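Local coordinates for protein precorrin-6Y C5,15-methyltransferase (Decarboxylating) (Geobacter metallireducens, PDB 3E05) that probably methylates and decarboxylates a precorrin intermediate of adenosylcobalamin biosynthesis with S-adenosyl-methionine, represented here by the C-terminal domain of the longer enzyme, at residues D[33-38]-D[187-192]; D[119-124]-D[145-150]; D[123-128]-D[138-143]; D[150-155]-D[160-165]. All blocks are in the same frame, centred on the assembly; numbering follows the deposited sequence.

Overall arrangement
The four contacts lie around the 137-142, 180-193 and 161-173 side of the sheet of the class I methyltransferase fold, in which helices cover both faces of a central sheet. Contact 1 joins the first helix, 26-35, to the last strand, 180-193, and contacts 2, 3 and 4 are nested within the loop it closes. Contact 1 lies on one face of strand 180-193; contacts 2, 3 and 4 cluster on the other, with centres 7 to 10 Å apart. Contacts 2 and 3 share helix 121-131, and contacts 2 and 4 share helix 145-157. Contacts 1, 3 and 4 rest on three neighbouring strands, and the sheet runs on from strand 161-173 into a second subunit.

Contact 1 of 4, residues D[33-38]-D[187-192]; sequences LSKLRL and VYIITA
Lys35 of helix 26-35 faces Thr191 of strand 180-193 with their CA atoms 6.5 Å apart, and at Arg37 the backbone turns to a positive phi (50°) and leaves the helix. The lysine contributes its aliphatic root to the interface. Its CB lies 3.4 Å from Thr191 OG1, and its CG also meets Ile189 CG2 at 3.9 Å, so the chain passes at about a right angle across both strand residues. Thr191 CG2, the methyl anti to its own nitrogen, is 3.7 Å from Lys35 O. A bend at chi2 (-57°) then carries the lysine away from the strand to where NZ forms salt bridges with Glu163 of the adjoining strand and with Glu27 of a second subunit. One side chain thereby combines a buried apolar stem with an ammonium gripped by two carboxylates, which probably keeps it charged. Ile190 turns to the reverse face of the sheet, against Leu148 and Ala151 of helix 145-157. Strand 180-193, last in the chain yet inserted antiparallel between strands 137-142 and 161-173, gives the 3-2-1-4-5-7-6 order of the class I methyltransferase fold; the contact packs helix 26-35 on one face of it.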
loop_
_atom_site.group_PDB
_atom_site.type_symbol
_atom_site.label_atom_id
_atom_site.label_comp_id
_atom_site.label_asym_id
_atom_site.label_seq_id
_atom_site.Cartn_x
_atom_site.Cartn_y
_atom_site.Cartn_z
ATOM N N LEU D 33 -18.239 -3.161 6.332
ATOM C CA LEU D 33 -19.707 -3.017 6.233
ATOM C C LEU D 33 -20.207 -3.184 4.802
ATOM O O LEU D 33 -21.201 -3.854 4.580
ATOM C CB LEU D 33 -20.134 -1.668 6.802
ATOM C CG LEU D 33 -19.967 -1.561 8.323
ATOM C CD1 LEU D 33 -19.986 -0.120 8.722
ATOM C CD2 LEU D 33 -20.988 -2.405 9.081
ATOM N N SER D 34 -19.485 -2.594 3.841
ATOM C CA SER D 34 -19.684 -2.833 2.411
ATOM C C SER D 34 -19.647 -4.322 2.057
ATOM O O SER D 34 -20.568 -4.833 1.423
ATOM C CB SER D 34 -18.609 -2.087 1.601
ATOM O OG SER D 34 -19.057 -1.781 0.302
ATOM N N LYS D 35 -18.595 -5.004 2.497
ATOM C CA LYS D 35 -18.407 -6.427 2.211
ATOM C C LYS D 35 -19.497 -7.289 2.876
ATOM O O LYS D 35 -19.853 -8.359 2.371
ATOM C CB LYS D 35 -17.009 -6.898 2.660
ATOM C CG LYS D 35 -15.809 -6.315 1.839
ATOM C CD LYS D 35 -15.894 -6.607 0.340
ATOM C CE LYS D 35 -14.732 -5.924 -0.403
ATOM N NZ LYS D 35 -14.749 -6.225 -1.834
ATOM N N LEU D 36 -20.034 -6.814 3.997
ATOM C CA LEU D 36 -21.126 -7.528 4.674
ATOM C C LEU D 36 -22.462 -7.530 3.912
ATOM O O LEU D 36 -23.356 -8.298 4.266
ATOM C CB LEU D 36 -21.328 -7.004 6.090
ATOM C CG LEU D 36 -20.347 -7.544 7.142
ATOM C CD1 LEU D 36 -20.265 -6.627 8.340
ATOM C CD2 LEU D 36 -20.773 -8.964 7.573
ATOM N N ARG D 37 -22.585 -6.686 2.885
ATOM C CA ARG D 37 -23.787 -6.616 2.029
ATOM C C ARG D 37 -25.068 -6.515 2.868
ATOM O O ARG D 37 -25.946 -7.374 2.793
ATOM C CB ARG D 37 -23.871 -7.824 1.086
ATOM C CG ARG D 37 -22.859 -7.839 -0.035
ATOM C CD ARG D 37 -22.829 -9.202 -0.718
ATOM N NE ARG D 37 -24.163 -9.686 -1.062
ATOM C CZ ARG D 37 -24.465 -10.960 -1.306
ATOM N NH1 ARG D 37 -23.526 -11.904 -1.242
ATOM N NH2 ARG D 37 -25.715 -11.292 -1.609
ATOM N N LEU D 38 -25.128 -5.485 3.697
ATOM C CA LEU D 38 -26.216 -5.292 4.644
ATOM C C LEU D 38 -27.481 -4.758 3.976
ATOM O O LEU D 38 -27.426 -3.981 3.031
ATOM C CB LEU D 38 -25.779 -4.342 5.769
ATOM C CG LEU D 38 -24.582 -4.776 6.638
ATOM C CD1 LEU D 38 -24.372 -3.760 7.771
ATOM C CD2 LEU D 38 -24.728 -6.173 7.201
ATOM N N VAL D 187 -4.930 -4.462 6.789
ATOM C CA VAL D 187 -5.973 -5.377 7.248
ATOM C C VAL D 187 -6.438 -6.235 6.086
ATOM O O VAL D 187 -6.684 -5.751 4.974
ATOM C CB VAL D 187 -7.195 -4.646 7.938
ATOM C CG1 VAL D 187 -8.207 -5.659 8.488
ATOM C CG2 VAL D 187 -6.743 -3.718 9.069
ATOM N N TYR D 188 -6.547 -7.534 6.339
ATOM C CA TYR D 188 -7.062 -8.439 5.336
ATOM C C TYR D 188 -8.541 -8.662 5.613
ATOM O O TYR D 188 -8.889 -9.235 6.639
ATOM C CB TYR D 188 -6.316 -9.780 5.417
ATOM C CG TYR D 188 -4.876 -9.661 4.976
ATOM C CD1 TYR D 188 -4.534 -9.853 3.633
ATOM C CD2 TYR D 188 -3.869 -9.312 5.881
ATOM C CE1 TYR D 188 -3.191 -9.764 3.206
ATOM C CE2 TYR D 188 -2.533 -9.179 5.459
ATOM C CZ TYR D 188 -2.206 -9.417 4.125
ATOM O OH TYR D 188 -0.896 -9.275 3.704
ATOM N N ILE D 189 -9.387 -8.163 4.711
ATOM C CA ILE D 189 -10.833 -8.334 4.830
ATOM C C ILE D 189 -11.246 -9.553 4.009
ATOM O O ILE D 189 -11.195 -9.556 2.777
ATOM C CB ILE D 189 -11.588 -7.061 4.387
ATOM C CG1 ILE D 189 -11.135 -5.879 5.260
ATOM C CG2 ILE D 189 -13.107 -7.277 4.423
ATOM C CD1 ILE D 189 -11.561 -4.522 4.769
ATOM N N ILE D 190 -11.676 -10.586 4.729
ATOM C CA ILE D 190 -12.047 -11.867 4.125
ATOM C C ILE D 190 -13.569 -11.975 4.051
ATOM O O ILE D 190 -14.233 -11.895 5.081
ATOM C CB ILE D 190 -11.480 -13.034 4.964
ATOM C CG1 ILE D 190 -9.968 -12.877 5.134
ATOM C CG2 ILE D 190 -11.842 -14.389 4.331
ATOM C CD1 ILE D 190 -9.357 -13.729 6.219
ATOM N N THR D 191 -14.099 -12.139 2.842
ATOM C CA THR D 191 -15.531 -12.281 2.599
ATOM C C THR D 191 -15.849 -13.662 2.041
ATOM O O THR D 191 -15.234 -14.114 1.082
ATOM C CB THR D 191 -16.043 -11.168 1.679
ATOM O OG1 THR D 191 -15.610 -9.909 2.207
ATOM C CG2 THR D 191 -17.587 -11.173 1.604
ATOM N N ALA D 192 -16.824 -14.329 2.658
ATOM C CA ALA D 192 -17.178 -15.691 2.283
ATOM C C ALA D 192 -18.683 -15.831 2.147
ATOM O O ALA D 192 -19.442 -15.357 2.994
ATOM C CB ALA D 192 -16.640 -16.670 3.294
#

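Contact 2 of 4, residues D[119-124]-D[145-150]; sequences GMLEEI and LDTLTK
Leu121 of helix 121-131 points its side chain at helix 145-157, whose Thr147 and Lys150 receive it. The two helices pack side by side on one face of the sheet of the class I methyltransferase fold, with strand 137-142 linking them in the chain, and they approach here to 8.0 Å between the CA atoms of Leu121 and Thr147. Leucine CG extends anti to the nitrogen of its own residue (chi1 -178°), which directs the branch toward helix 145-157. The CD2 methyl does the touching. It rests 3.9 Å from Lys150 CB and 4.0 Å from Thr147 O, so it meets the backbone of the opposing helix as much as its side chains; Ala151, one residue on, adds to the same seat. Thr147 CG2 flanks the methyl more loosely, at 4.4 Å, while Thr147 OG1 is turned to a hydrogen bond with Thr144. The leucine and lysine side chains cross obliquely, and only the root of the lysine takes part. The other leucine methyl, CD1, reaches Leu140 of strand 137-142, so this one residue bridges helix and sheet. Met120 occupies the N-cap position just before, and its O accepts the N-H of Ile124 at 2.9 Å. Beyond the contact the lysine chain bends at chi2 and again at chi4, folding back along its own helix until NZ forms a long ion pair with Asp146 OD1 at 4.0 Å.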
loop_
_atom_site.group_PDB
_atom_site.type_symbol
_atom_site.label_atom_id
_atom_site.label_comp_id
_atom_site.label_asym_id
_atom_site.label_seq_id
_atom_site.Cartn_x
_atom_site.Cartn_y
_atom_site.Cartn_z
ATOM N N GLY D 119 -8.547 -17.709 19.971
ATOM C CA GLY D 119 -7.997 -19.052 19.794
ATOM C C GLY D 119 -9.006 -20.097 19.353
ATOM O O GLY D 119 -8.674 -21.279 19.277
ATOM N N MET D 120 -10.230 -19.670 19.040
ATOM C CA MET D 120 -11.318 -20.595 18.704
ATOM C C MET D 120 -11.831 -20.456 17.268
ATOM O O MET D 120 -13.022 -20.647 17.023
ATOM C CB MET D 120 -12.491 -20.443 19.697
ATOM C CG MET D 120 -12.151 -20.715 21.169
ATOM S SD MET D 120 -11.439 -22.347 21.460
ATOM C CE MET D 120 -12.872 -23.387 21.247
ATOM N N LEU D 121 -10.935 -20.160 16.327
ATOM C CA LEU D 121 -11.330 -19.855 14.942
ATOM C C LEU D 121 -12.073 -20.987 14.213
ATOM O O LEU D 121 -13.145 -20.756 13.656
ATOM C CB LEU D 121 -10.140 -19.350 14.103
ATOM C CG LEU D 121 -10.459 -18.967 12.642
ATOM C CD1 LEU D 121 -11.472 -17.833 12.574
ATOM C CD2 LEU D 121 -9.191 -18.641 11.827
ATOM N N GLU D 122 -11.499 -22.192 14.224
ATOM C CA GLU D 122 -12.092 -23.335 13.533
ATOM C C GLU D 122 -13.460 -23.669 14.115
ATOM O O GLU D 122 -14.423 -23.933 13.384
ATOM C CB GLU D 122 -11.173 -24.559 13.622
ATOM C CG GLU D 122 -11.421 -25.564 12.504
ATOM C CD GLU D 122 -10.634 -26.849 12.658
ATOM O OE1 GLU D 122 -9.601 -26.868 13.365
ATOM O OE2 GLU D 122 -11.061 -27.853 12.057
ATOM N N GLU D 123 -13.530 -23.640 15.439
ATOM C CA GLU D 123 -14.747 -23.957 16.158
ATOM C C GLU D 123 -15.827 -22.908 15.903
ATOM O O GLU D 123 -17.008 -23.247 15.792
ATOM C CB GLU D 123 -14.454 -24.103 17.653
ATOM C CG GLU D 123 -13.534 -25.283 17.980
ATOM C CD GLU D 123 -12.038 -24.937 18.024
ATOM O OE1 GLU D 123 -11.625 -23.835 17.587
ATOM O OE2 GLU D 123 -11.263 -25.792 18.506
ATOM N N ILE D 124 -15.417 -21.643 15.779
ATOM C CA ILE D 124 -16.350 -20.561 15.454
ATOM C C ILE D 124 -16.892 -20.687 14.030
ATOM O O ILE D 124 -18.101 -20.545 13.824
ATOM C CB ILE D 124 -15.739 -19.158 15.702
ATOM C CG1 ILE D 124 -15.669 -18.870 17.198
ATOM C CG2 ILE D 124 -16.559 -18.049 14.996
ATOM C CD1 ILE D 124 -14.748 -17.708 17.569
ATOM N N LEU D 145 -0.889 -13.501 9.777
ATOM C CA LEU D 145 -0.829 -14.469 8.705
ATOM C C LEU D 145 -1.530 -15.783 9.069
ATOM O O LEU D 145 -2.231 -16.362 8.230
ATOM C CB LEU D 145 0.639 -14.719 8.347
ATOM C CG LEU D 145 0.988 -15.636 7.187
ATOM C CD1 LEU D 145 0.316 -15.143 5.909
ATOM C CD2 LEU D 145 2.508 -15.700 7.046
ATOM N N ASP D 146 -1.347 -16.247 10.307
ATOM C CA ASP D 146 -2.044 -17.455 10.791
ATOM C C ASP D 146 -3.568 -17.340 10.670
ATOM O O ASP D 146 -4.227 -18.248 10.168
ATOM C CB ASP D 146 -1.659 -17.795 12.240
ATOM C CG ASP D 146 -2.241 -19.132 12.701
ATOM O OD1 ASP D 146 -1.823 -20.185 12.165
ATOM O OD2 ASP D 146 -3.118 -19.126 13.596
ATOM N N THR D 147 -4.115 -16.209 11.105
ATOM C CA THR D 147 -5.564 -16.009 11.038
ATOM C C THR D 147 -6.001 -15.995 9.587
ATOM O O THR D 147 -6.922 -16.710 9.233
ATOM C CB THR D 147 -6.016 -14.767 11.814
ATOM O OG1 THR D 147 -5.695 -14.955 13.199
ATOM C CG2 THR D 147 -7.523 -14.545 11.681
ATOM N N LEU D 148 -5.292 -15.238 8.748
ATOM C CA LEU D 148 -5.579 -15.180 7.309
ATOM C C LEU D 148 -5.559 -16.565 6.633
ATOM O O LEU D 148 -6.482 -16.900 5.888
ATOM C CB LEU D 148 -4.623 -14.200 6.607
ATOM C CG LEU D 148 -4.601 -14.154 5.070
ATOM C CD1 LEU D 148 -5.959 -13.749 4.486
ATOM C CD2 LEU D 148 -3.456 -13.262 4.553
ATOM N N THR D 149 -4.515 -17.351 6.913
ATOM C CA THR D 149 -4.313 -18.686 6.341
ATOM C C THR D 149 -5.411 -19.658 6.745
ATOM O O THR D 149 -6.021 -20.315 5.893
ATOM C CB THR D 149 -2.940 -19.264 6.800
ATOM O OG1 THR D 149 -1.894 -18.600 6.082
ATOM C CG2 THR D 149 -2.828 -20.763 6.563
ATOM N N LYS D 150 -5.652 -19.742 8.051
ATOM C CA LYS D 150 -6.601 -20.707 8.594
ATOM C C LYS D 150 -8.031 -20.322 8.228
ATOM O O LYS D 150 -8.826 -21.196 7.880
ATOM C CB LYS D 150 -6.431 -20.854 10.111
ATOM C CG LYS D 150 -5.091 -21.463 10.551
ATOM C CD LYS D 150 -5.021 -22.970 10.296
ATOM C CE LYS D 150 -3.713 -23.580 10.800
ATOM N NZ LYS D 150 -2.579 -23.338 9.866
#

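Contact 3 of 4, residues D[123-128]-D[138-143]; sequences EIIDAV and IVLNAV
No ring or other flat group lies between Ile125 and Val128 of helix 121-131 and Ile138 and Leu140 of strand 137-142; the interface is aliphatic throughout. The one side-chain amide in the two segments, that of Asn141, belongs to the opposite face of the strand, where OD1 is hydrogen-bonded to Thr32 and ND2 makes a weak bond to Leu140 O at 3.3 Å, though a straight one (174°). On the helix side, Val128 and Ile138 reach toward each other tip to tip. Val128 CG1 meets Ile138 CD1 at 3.8 Å and Ile138 CG1 at 4.0 Å, with 8.6 Å between the two CA atoms. The valine methyl that makes this contact is the one anti to its backbone nitrogen (chi1 167°), while the isoleucine extends CG1 and CD1 away from the strand to meet it. One turn earlier in the helix, Ile125 does not aim its CB at the strand, but its chain carries CD1 back to within 4.4 Å of Leu140 CD2, a loose and doubtful touch, since Leu140 adopts two conformers and the distance holds for one. All four residues are buried. Leu155 of helix 145-157 packs on both Ile138 and Leu140, and Val112 of strand 111-114 lies against Val128, so the contact is built into a wider apolar layer. Strand 111-114, helix 121-131 and strand 137-142 form a beta-alpha-beta crossover, and the contact packs its helix on its second strand, as is typical of Rossmann-like methyltransferases.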
loop_
_atom_site.group_PDB
_atom_site.type_symbol
_atom_site.label_atom_id
_atom_site.label_comp_id
_atom_site.label_asym_id
_atom_site.label_seq_id
_atom_site.Cartn_x
_atom_site.Cartn_y
_atom_site.Cartn_z
ATOM N N GLU D 123 -13.530 -23.640 15.439
ATOM C CA GLU D 123 -14.747 -23.957 16.158
ATOM C C GLU D 123 -15.827 -22.908 15.903
ATOM O O GLU D 123 -17.008 -23.247 15.792
ATOM C CB GLU D 123 -14.454 -24.103 17.653
ATOM C CG GLU D 123 -13.534 -25.283 17.980
ATOM C CD GLU D 123 -12.038 -24.937 18.024
ATOM O OE1 GLU D 123 -11.625 -23.835 17.587
ATOM O OE2 GLU D 123 -11.263 -25.792 18.506
ATOM N N ILE D 124 -15.417 -21.643 15.779
ATOM C CA ILE D 124 -16.350 -20.561 15.454
ATOM C C ILE D 124 -16.892 -20.687 14.030
ATOM O O ILE D 124 -18.101 -20.545 13.824
ATOM C CB ILE D 124 -15.739 -19.158 15.702
ATOM C CG1 ILE D 124 -15.669 -18.870 17.198
ATOM C CG2 ILE D 124 -16.559 -18.049 14.996
ATOM C CD1 ILE D 124 -14.748 -17.708 17.569
ATOM N N ILE D 125 -16.012 -20.952 13.059
ATOM C CA ILE D 125 -16.424 -21.086 11.662
ATOM C C ILE D 125 -17.384 -22.270 11.492
ATOM O O ILE D 125 -18.420 -22.140 10.837
ATOM C CB ILE D 125 -15.211 -21.098 10.672
ATOM C CG1 ILE D 125 -14.661 -19.665 10.528
ATOM C CG2 ILE D 125 -15.615 -21.605 9.286
ATOM C CD1 ILE D 125 -13.344 -19.552 9.760
ATOM N N ASP D 126 -17.057 -23.399 12.124
ATOM C CA ASP D 126 -17.927 -24.580 12.118
ATOM C C ASP D 126 -19.314 -24.276 12.666
ATOM O O ASP D 126 -20.315 -24.610 12.031
ATOM C CB ASP D 126 -17.297 -25.723 12.915
ATOM C CG ASP D 126 -16.197 -26.423 12.155
ATOM O OD1 ASP D 126 -15.895 -27.581 12.494
ATOM O OD2 ASP D 126 -15.627 -25.817 11.223
ATOM N N ALA D 127 -19.352 -23.622 13.830
ATOM C CA ALA D 127 -20.601 -23.255 14.491
ATOM C C ALA D 127 -21.428 -22.263 13.667
ATOM O O ALA D 127 -22.636 -22.442 13.520
ATOM C CB ALA D 127 -20.328 -22.722 15.878
ATOM N N VAL D 128 -20.765 -21.242 13.114
ATOM C CA VAL D 128 -21.399 -20.265 12.214
ATOM C C VAL D 128 -21.953 -20.897 10.935
ATOM O O VAL D 128 -23.067 -20.567 10.514
ATOM C CB VAL D 128 -20.415 -19.103 11.827
ATOM C CG1 VAL D 128 -20.964 -18.298 10.667
ATOM C CG2 VAL D 128 -20.178 -18.199 13.006
ATOM N N ILE D 138 -20.376 -14.214 5.471
ATOM C CA ILE D 138 -19.438 -14.124 6.592
ATOM C C ILE D 138 -18.276 -13.210 6.192
ATOM O O ILE D 138 -17.709 -13.363 5.108
ATOM C CB ILE D 138 -18.856 -15.497 6.984
ATOM C CG1 ILE D 138 -19.974 -16.515 7.271
ATOM C CG2 ILE D 138 -17.903 -15.373 8.178
ATOM C CD1 ILE D 138 -19.494 -17.950 7.223
ATOM N N VAL D 139 -17.921 -12.286 7.073
ATOM C CA VAL D 139 -16.747 -11.420 6.885
ATOM C C VAL D 139 -15.849 -11.538 8.124
ATOM O O VAL D 139 -16.327 -11.646 9.263
ATOM C CB VAL D 139 -17.161 -9.965 6.561
ATOM C CG1 VAL D 139 -15.923 -9.000 6.451
ATOM C CG2 VAL D 139 -17.976 -9.937 5.260
ATOM N N LEU D 140 -14.544 -11.596 7.881
ATOM C CA LEU D 140 -13.557 -11.593 8.958
ATOM C C LEU D 140 -12.479 -10.602 8.627
ATOM O O LEU D 140 -12.085 -10.460 7.474
ATOM C CB LEU D 140 -12.873 -12.949 9.146
ATOM C CG LEU D 140 -13.619 -14.262 9.254
ATOM C CD1 LEU D 140 -13.842 -14.813 7.875
ATOM C CD2 LEU D 140 -12.787 -15.221 10.081
ATOM N N ASN D 141 -12.001 -9.901 9.648
ATOM C CA ASN D 141 -10.826 -9.044 9.476
ATOM C C ASN D 141 -9.618 -9.711 10.125
ATOM O O ASN D 141 -9.618 -10.017 11.328
ATOM C CB ASN D 141 -11.042 -7.648 10.061
ATOM C CG ASN D 141 -11.960 -6.763 9.199
ATOM O OD1 ASN D 141 -12.155 -5.604 9.526
ATOM N ND2 ASN D 141 -12.484 -7.288 8.107
ATOM N N ALA D 142 -8.594 -9.968 9.325
ATOM C CA ALA D 142 -7.401 -10.651 9.831
ATOM C C ALA D 142 -6.214 -9.712 9.737
ATOM O O ALA D 142 -6.040 -9.063 8.709
ATOM C CB ALA D 142 -7.144 -11.887 9.029
ATOM N N VAL D 143 -5.372 -9.674 10.771
ATOM C CA VAL D 143 -4.127 -8.889 10.711
ATOM C C VAL D 143 -2.850 -9.761 10.815
ATOM O O VAL D 143 -1.744 -9.323 10.505
ATOM C CB VAL D 143 -4.153 -7.699 11.732
ATOM C CG1 VAL D 143 -3.910 -8.167 13.150
ATOM C CG2 VAL D 143 -3.135 -6.625 11.360
#

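Contact 4 of 4, residues D[150-155]-D[160-165]; sequences KAVEFL and YMVEVA
Val152 of helix 145-157 sets its CG2 methyl against two valines of strand 161-173, touching Val164 CG2 at 3.8 Å and Val162 CG1 at 4.1 Å. In the class I methyltransferase fold this helix follows strand 137-142 and leads into strand 161-173, which lies antiparallel to the intervening strand 180-193. The short segments run nearly antiparallel, at 164°, with their axes 9.0 Å apart. The methyl of Val152 that meets the strand is the one beside its backbone N, and its side chain crosses Val164 at about a right angle and Val162 at a slant. Val162 reaches the helix with both branches, since its CG2 packs on Leu155 CB at 3.7 Å. It also packs on Ile190 of strand 180-193. Further along, Leu155 CD2 lies 4.0 Å from Tyr160 CD2, the leucine and tyrosine slanting past each other. On the outer side, Val162 O is hydrogen-bonded to Lys179 NZ of a second subunit, and Val164 and Ala165 pair with an antiparallel strand of that subunit, so the sheet runs on across the interface. The tyrosine ring has a cation-pi partner in Lys194. Near the C-terminal end of helix 145-157, Leu155 O accepts Tyr160 N-H at 3.1 Å (156° at the hydrogen); the same oxygen lies in the plane of the tyrosine ring at its edge, 3.2 Å from Tyr160 CD2.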
loop_
_atom_site.group_PDB
_atom_site.type_symbol
_atom_site.label_atom_id
_atom_site.label_comp_id
_atom_site.label_asym_id
_atom_site.label_seq_id
_atom_site.Cartn_x
_atom_site.Cartn_y
_atom_site.Cartn_z
ATOM N N LYS D 150 -5.652 -19.742 8.051
ATOM C CA LYS D 150 -6.601 -20.707 8.594
ATOM C C LYS D 150 -8.031 -20.322 8.228
ATOM O O LYS D 150 -8.826 -21.196 7.880
ATOM C CB LYS D 150 -6.431 -20.854 10.111
ATOM C CG LYS D 150 -5.091 -21.463 10.551
ATOM C CD LYS D 150 -5.021 -22.970 10.296
ATOM C CE LYS D 150 -3.713 -23.580 10.800
ATOM N NZ LYS D 150 -2.579 -23.338 9.866
ATOM N N ALA D 151 -8.344 -19.022 8.257
ATOM C CA ALA D 151 -9.701 -18.562 7.906
ATOM C C ALA D 151 -10.048 -18.921 6.481
ATOM O O ALA D 151 -11.136 -19.440 6.233
ATOM C CB ALA D 151 -9.880 -17.059 8.139
ATOM N N VAL D 152 -9.118 -18.689 5.548
ATOM C CA VAL D 152 -9.353 -19.077 4.161
ATOM C C VAL D 152 -9.487 -20.602 4.022
ATOM O O VAL D 152 -10.382 -21.084 3.328
ATOM C CB VAL D 152 -8.292 -18.464 3.192
ATOM C CG1 VAL D 152 -8.526 -18.916 1.766
ATOM C CG2 VAL D 152 -8.370 -16.947 3.255
ATOM N N GLU D 153 -8.625 -21.340 4.721
ATOM C CA GLU D 153 -8.632 -22.804 4.709
ATOM C C GLU D 153 -9.953 -23.404 5.223
ATOM O O GLU D 153 -10.526 -24.276 4.574
ATOM C CB GLU D 153 -7.444 -23.342 5.516
ATOM C CG GLU D 153 -7.271 -24.864 5.456
ATOM C CD GLU D 153 -6.326 -25.406 6.520
ATOM O OE1 GLU D 153 -5.321 -24.735 6.850
ATOM O OE2 GLU D 153 -6.587 -26.519 7.023
ATOM N N PHE D 154 -10.430 -22.927 6.368
ATOM C CA PHE D 154 -11.668 -23.450 6.982
ATOM C C PHE D 154 -12.931 -23.108 6.202
ATOM O O PHE D 154 -13.821 -23.941 6.066
ATOM C CB PHE D 154 -11.820 -22.998 8.437
ATOM C CG PHE D 154 -10.653 -23.352 9.317
ATOM C CD1 PHE D 154 -9.936 -24.538 9.123
ATOM C CD2 PHE D 154 -10.279 -22.505 10.359
ATOM C CE1 PHE D 154 -8.851 -24.853 9.932
ATOM C CE2 PHE D 154 -9.203 -22.820 11.185
ATOM C CZ PHE D 154 -8.485 -23.997 10.969
ATOM N N LEU D 155 -13.002 -21.885 5.695
ATOM C CA LEU D 155 -14.141 -21.447 4.892
ATOM C C LEU D 155 -14.209 -22.162 3.544
ATOM O O LEU D 155 -15.297 -22.484 3.064
ATOM C CB LEU D 155 -14.102 -19.925 4.679
ATOM C CG LEU D 155 -14.374 -19.015 5.887
ATOM C CD1 LEU D 155 -13.850 -17.635 5.589
ATOM C CD2 LEU D 155 -15.854 -18.960 6.276
ATOM N N TYR D 160 -17.401 -22.494 0.793
ATOM C CA TYR D 160 -17.647 -21.067 0.558
ATOM C C TYR D 160 -16.758 -20.542 -0.562
ATOM O O TYR D 160 -15.599 -20.957 -0.702
ATOM C CB TYR D 160 -17.382 -20.234 1.824
ATOM C CG TYR D 160 -18.404 -20.434 2.917
ATOM C CD1 TYR D 160 -19.612 -19.727 2.915
ATOM C CD2 TYR D 160 -18.165 -21.329 3.963
ATOM C CE1 TYR D 160 -20.560 -19.919 3.915
ATOM C CE2 TYR D 160 -19.109 -21.526 4.963
ATOM C CZ TYR D 160 -20.296 -20.824 4.932
ATOM O OH TYR D 160 -21.223 -21.026 5.927
ATOM N N MET D 161 -17.318 -19.638 -1.360
ATOM C CA MET D 161 -16.517 -18.757 -2.194
ATOM C C MET D 161 -15.862 -17.767 -1.241
ATOM O O MET D 161 -16.540 -17.230 -0.360
ATOM C CB MET D 161 -17.404 -17.991 -3.155
ATOM C CG MET D 161 -17.415 -18.531 -4.551
ATOM S SD MET D 161 -17.059 -17.209 -5.709
ATOM C CE MET D 161 -15.278 -17.108 -5.507
ATOM N N VAL D 162 -14.557 -17.535 -1.402
ATOM C CA VAL D 162 -13.806 -16.635 -0.515
ATOM C C VAL D 162 -13.058 -15.571 -1.338
ATOM O O VAL D 162 -12.358 -15.894 -2.291
ATOM C CB VAL D 162 -12.828 -17.420 0.425
ATOM C CG1 VAL D 162 -11.963 -16.470 1.287
ATOM C CG2 VAL D 162 -13.591 -18.382 1.338
ATOM N N GLU D 163 -13.255 -14.307 -0.975
ATOM C CA GLU D 163 -12.435 -13.212 -1.481
ATOM C C GLU D 163 -11.589 -12.699 -0.325
ATOM O O GLU D 163 -12.067 -12.620 0.807
ATOM C CB GLU D 163 -13.315 -12.083 -2.009
ATOM C CG GLU D 163 -12.542 -10.787 -2.341
ATOM C CD GLU D 163 -13.450 -9.603 -2.557
ATOM O OE1 GLU D 163 -14.097 -9.552 -3.618
ATOM O OE2 GLU D 163 -13.521 -8.723 -1.677
ATOM N N VAL D 164 -10.334 -12.345 -0.608
ATOM C CA VAL D 164 -9.490 -11.665 0.370
ATOM C C VAL D 164 -9.130 -10.297 -0.188
ATOM O O VAL D 164 -8.649 -10.212 -1.310
ATOM C CB VAL D 164 -8.197 -12.451 0.663
ATOM C CG1 VAL D 164 -7.395 -11.762 1.768
ATOM C CG2 VAL D 164 -8.517 -13.900 1.023
ATOM N N ALA D 165 -9.377 -9.243 0.584
ATOM C CA ALA D 165 -9.000 -7.877 0.181
ATOM C C ALA D 165 -8.048 -7.266 1.215
ATOM O O ALA D 165 -8.407 -7.066 2.380
ATOM C CB ALA D 165 -10.232 -7.010 0.003
#